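Local coordinates for protein lipolytic enzyme (Clostridium thermocellum, PDB 2VPT) that probably removes acetyl groups from xylan, as the catalytic domain of a cellulosomal family 3 carbohydrate esterase of the SGNH hydrolase clan, at residues 11-16 against 88-94; 102-107 against 137-142. Residues are numbered along the deposited sequence.

Contact 1: residues 11-16 against 88-94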
# COMPACT_ATOMS: atom_id res chain seq x y z
N VAL A 11 4.06 -10.92 7.44
CA VAL A 11 4.98 -9.91 7.96
C VAL A 11 6.12 -9.77 6.97
O VAL A 11 6.76 -10.75 6.61
CB VAL A 11 5.55 -10.31 9.33
CG1 VAL A 11 6.56 -9.27 9.80
CG2 VAL A 11 4.45 -10.47 10.33
N GLY A 12 6.41 -8.56 6.51
CA GLY A 12 7.52 -8.39 5.61
C GLY A 12 7.72 -6.97 5.17
O GLY A 12 7.31 -6.01 5.86
N ASP A 13 8.36 -6.85 4.01
CA ASP A 13 8.77 -5.58 3.43
C ASP A 13 7.92 -5.27 2.19
O ASP A 13 6.74 -5.63 2.16
CB ASP A 13 10.29 -5.59 3.18
CG ASP A 13 10.76 -6.74 2.32
OD1 ASP A 13 9.97 -7.26 1.48
OD2 ASP A 13 11.93 -7.14 2.48
N SER A 14 8.46 -4.60 1.18
CA SER A 14 7.64 -4.25 0.03
C SER A 14 7.17 -5.48 -0.74
O SER A 14 6.22 -5.37 -1.51
CB SER A 14 8.32 -3.29 -0.91
OG SER A 14 9.58 -3.75 -1.24
N CYS A 15 7.84 -6.62 -0.57
CA CYS A 15 7.42 -7.84 -1.23
C CYS A 15 6.16 -8.43 -0.62
O CYS A 15 5.48 -9.22 -1.27
CB CYS A 15 8.53 -8.88 -1.25
SG CYS A 15 10.05 -8.38 -2.06
N THR A 16 5.87 -8.08 0.63
CA THR A 16 4.63 -8.47 1.31
C THR A 16 3.55 -7.40 1.19
O THR A 16 2.37 -7.72 1.01
CB THR A 16 4.92 -8.84 2.78
OG1 THR A 16 5.80 -9.98 2.80
CG2 THR A 16 3.64 -9.18 3.54
N PHE A 88 3.76 -15.59 8.46
CA PHE A 88 4.51 -15.74 7.23
C PHE A 88 5.53 -14.62 7.21
O PHE A 88 5.18 -13.47 6.91
CB PHE A 88 3.61 -15.59 5.99
CG PHE A 88 2.66 -16.73 5.71
CD1 PHE A 88 2.76 -17.97 6.32
CD2 PHE A 88 1.66 -16.54 4.77
CE1 PHE A 88 1.86 -19.00 5.98
CE2 PHE A 88 0.77 -17.56 4.44
CZ PHE A 88 0.89 -18.78 5.04
N LEU A 89 6.78 -14.92 7.52
CA LEU A 89 7.82 -13.90 7.64
C LEU A 89 8.71 -13.89 6.39
O LEU A 89 9.26 -14.91 6.00
CB LEU A 89 8.66 -14.17 8.90
CG LEU A 89 9.78 -13.18 9.19
CD1 LEU A 89 9.21 -11.80 9.48
CD2 LEU A 89 10.64 -13.65 10.33
N TRP A 90 8.86 -12.73 5.79
CA TRP A 90 9.65 -12.57 4.58
C TRP A 90 10.36 -11.24 4.70
O TRP A 90 9.79 -10.18 4.41
CB TRP A 90 8.74 -12.66 3.34
CG TRP A 90 9.47 -12.65 2.04
CD1 TRP A 90 10.82 -12.77 1.85
CD2 TRP A 90 8.90 -12.52 0.74
NE1 TRP A 90 11.12 -12.71 0.52
CE2 TRP A 90 9.95 -12.57 -0.19
CE3 TRP A 90 7.60 -12.37 0.26
CZ2 TRP A 90 9.74 -12.47 -1.56
CZ3 TRP A 90 7.40 -12.28 -1.10
CH2 TRP A 90 8.45 -12.34 -1.99
N ILE A 91 11.63 -11.29 5.13
CA ILE A 91 12.31 -10.06 5.55
C ILE A 91 13.82 -10.20 5.44
O ILE A 91 14.37 -11.30 5.46
CB ILE A 91 11.89 -9.73 7.00
CG1 ILE A 91 12.11 -8.26 7.37
CG2 ILE A 91 12.54 -10.68 7.99
CD1 ILE A 91 11.22 -7.27 6.63
N GLY A 92 14.49 -9.05 5.28
CA GLY A 92 15.95 -8.96 5.33
C GLY A 92 16.60 -8.48 4.06
O GLY A 92 17.78 -8.13 4.06
N GLY A 93 15.85 -8.41 2.97
CA GLY A 93 16.39 -7.91 1.74
C GLY A 93 16.84 -6.47 1.87
O GLY A 93 17.84 -6.07 1.28
N ASN A 94 16.09 -5.67 2.63
CA ASN A 94 16.45 -4.28 2.78
C ASN A 94 17.67 -4.13 3.68
O ASN A 94 18.46 -3.18 3.48
CB ASN A 94 15.29 -3.42 3.30
CG ASN A 94 14.21 -3.24 2.27
OD1 ASN A 94 13.02 -3.37 2.58
ND2 ASN A 94 14.59 -2.97 1.05
O HOH W 1 8.39 -9.33 2.33
O HOH W 2 13.68 -6.39 4.37
O HOH W 3 5.22 -12.36 4.15
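This is probably the heart of the active site, as in other SGNH hydrolases, where two neighbouring parallel strands of the central sheet end side by side: one runs into the Gly-Asp-Ser motif, the other into the Gly-x-Asn-Asp motif. Ser14 is probably the nucleophile, its OG hydrogen-bonded to His178 NE2, and Asn94 is consistent with the oxyanion-hole asparagine of the family. The strands are tied by Val11 N to Phe88 O (2.8 Å) and Trp90 N to Val11 O (3.0 Å). Past them the chains part, and water fills in: water 1 bridges Asp13 N, Thr16 OG1 and Trp90 O, while water 2 links Asp13 OD2, which also bonds Tyr128 OH, to Gly92 N and Asn94 N. Gly12 is tightly placed, since a CB there would lie 2.6 Å from Trp90 O. Asp13 N-caps the helix through OD1, 3.0 Å from Cys15 N. That helix rests on the indole: Cys15 CB lies over the Trp90 six-membered ring, 3.6 Å from its centroid.

Contact 2: residues 102-107 against 137-142; sequences LNATGL and QYNAVI
In this alpha/beta SGNH hydrolase fold, the N-terminus of helix 104-117 meets the short helix 136-139 and the type I turn from Asn139 to Ile142. Build 102-107 as a bend into a helix: Leu102 (phi/psi -42/83) opens an inverse gamma turn centred on Asn103 (-93/59), closed by a weak bond from Ala104 N to Leu102 O, and Ala104 onward is helical. Asn103, chi1 t, N-caps that helix, its OD1 2.8 Å from Gly106 N; a CB on Gly106 would strike the cap's ND2. Opposite, 137-139 is helical and leads into the turn. Set the CA atoms of Leu102 and Tyr138 6.0 Å apart, those of Ala104 and Val141 6.6 Å. The interface is apolar. Leu102, given in one of two conformers, has an off-well chi1 of -135° with chi2 m, which brings CD2 to 3.4 Å from Tyr138 CA and CD1 to 3.7 Å from Val141 CG2; CD1 also lies at the edge of the tyrosine ring. Tyr138 takes chi1 t, so its ring reaches inward towards Leu107, and its OH bonds Ile91 O. Val141 (m) also touches Ala104, CG2 to CB 4.1 Å. Leu107, t then p, points its CD2 to 3.6 Å from Tyr138 OH and 3.9 Å from CG1 of Ile142 (m, t).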
# COMPACT_ATOMS: atom_id res chain seq x y z
N LEU A 102 24.19 -8.08 5.24
CA LEU A 102 23.84 -9.48 5.63
C LEU A 102 23.40 -9.87 7.04
O LEU A 102 24.17 -10.41 7.80
CB LEU A 102 24.92 -10.44 5.09
CG LEU A 102 24.47 -11.73 4.40
CD1 LEU A 102 23.57 -12.57 5.28
CD2 LEU A 102 23.80 -11.41 3.07
N ASN A 103 22.10 -9.68 7.34
CA ASN A 103 21.67 -9.73 8.72
C ASN A 103 21.19 -11.09 9.18
O ASN A 103 20.05 -11.26 9.65
CB ASN A 103 20.62 -8.64 8.97
CG ASN A 103 20.53 -8.24 10.43
OD1 ASN A 103 21.25 -8.77 11.29
ND2 ASN A 103 19.63 -7.29 10.73
N ALA A 104 22.09 -12.06 9.10
CA ALA A 104 21.85 -13.38 9.61
C ALA A 104 21.52 -13.36 11.10
O ALA A 104 20.57 -13.98 11.54
CB ALA A 104 23.06 -14.26 9.33
N THR A 105 22.32 -12.62 11.88
CA THR A 105 22.07 -12.57 13.31
C THR A 105 20.72 -11.91 13.65
O THR A 105 20.00 -12.37 14.55
CB THR A 105 23.22 -11.84 14.06
OG1 THR A 105 24.42 -12.60 13.92
CG2 THR A 105 22.89 -11.70 15.52
N GLY A 106 20.39 -10.85 12.93
CA GLY A 106 19.11 -10.18 13.12
C GLY A 106 17.93 -11.09 12.83
O GLY A 106 16.97 -11.11 13.60
N LEU A 107 18.02 -11.87 11.76
CA LEU A 107 16.94 -12.81 11.41
C LEU A 107 16.79 -13.88 12.50
O LEU A 107 15.68 -14.17 12.95
CB LEU A 107 17.19 -13.45 10.05
CG LEU A 107 16.10 -14.42 9.59
CD1 LEU A 107 14.76 -13.68 9.42
CD2 LEU A 107 16.54 -15.12 8.32
N GLN A 137 23.15 -13.80 -1.96
CA GLN A 137 24.07 -13.89 -0.84
C GLN A 137 23.35 -14.01 0.49
O GLN A 137 23.78 -14.72 1.40
CB GLN A 137 24.98 -12.66 -0.81
CG GLN A 137 26.23 -12.86 0.03
CD GLN A 137 27.14 -11.64 0.08
OE1 GLN A 137 26.76 -10.52 -0.27
NE2 GLN A 137 28.35 -11.86 0.55
N TYR A 138 22.23 -13.30 0.61
CA TYR A 138 21.38 -13.38 1.80
C TYR A 138 20.55 -14.67 1.79
O TYR A 138 20.45 -15.36 2.80
CB TYR A 138 20.47 -12.15 1.89
CG TYR A 138 19.50 -12.17 3.03
CD1 TYR A 138 19.92 -12.39 4.33
CD2 TYR A 138 18.14 -11.98 2.82
CE1 TYR A 138 19.04 -12.41 5.37
CE2 TYR A 138 17.26 -12.01 3.86
CZ TYR A 138 17.70 -12.23 5.14
OH TYR A 138 16.84 -12.27 6.21
N ASN A 139 20.01 -15.03 0.63
CA ASN A 139 19.25 -16.28 0.52
C ASN A 139 20.07 -17.45 1.08
O ASN A 139 19.54 -18.31 1.78
CB ASN A 139 18.91 -16.60 -0.93
CG ASN A 139 17.79 -15.74 -1.48
OD1 ASN A 139 17.11 -15.01 -0.76
ND2 ASN A 139 17.59 -15.84 -2.79
N ALA A 140 21.37 -17.47 0.77
CA ALA A 140 22.23 -18.58 1.17
C ALA A 140 22.20 -18.86 2.65
O ALA A 140 22.33 -20.01 3.06
CB ALA A 140 23.67 -18.31 0.73
N VAL A 141 22.09 -17.83 3.49
CA VAL A 141 22.18 -18.03 4.94
C VAL A 141 20.89 -18.49 5.62
O VAL A 141 20.91 -19.01 6.73
CB VAL A 141 22.70 -16.76 5.69
CG1 VAL A 141 24.00 -16.27 5.04
CG2 VAL A 141 21.65 -15.66 5.75
N ILE A 142 19.74 -18.34 4.94
CA ILE A 142 18.47 -18.54 5.61
C ILE A 142 18.15 -20.01 5.96
O ILE A 142 17.72 -20.28 7.07
CB ILE A 142 17.34 -17.89 4.79
CG1 ILE A 142 17.56 -16.36 4.74
CG2 ILE A 142 15.97 -18.19 5.42
CD1 ILE A 142 16.61 -15.62 3.83

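How the contacts relate
Contact 1 lies deep in the domain, its centre 6 Å from the middle of the chain, whereas contact 2 is about 15 Å out and partly exposed. Both hold a side-chain N-cap, Asp13 in one and Asn103 in the other, but strand pairing and bound waters set contact 1 apart, while the peripheral one rests on aliphatic packing and a tyrosine. The two are 13 Å apart between centres yet touch. The loop after strand 86-90 is backed at Ile91 by both outer helices: Tyr138 of helix 136-139 puts its OH 2.8 Å from Ile91 O in a probable hydrogen bond, and Leu107 CD1 of helix 104-117 meets Ile91 CG2 at 4.0 Å. Helix 93-99, begun in contact 1, is followed directly in the chain by helix 104-117.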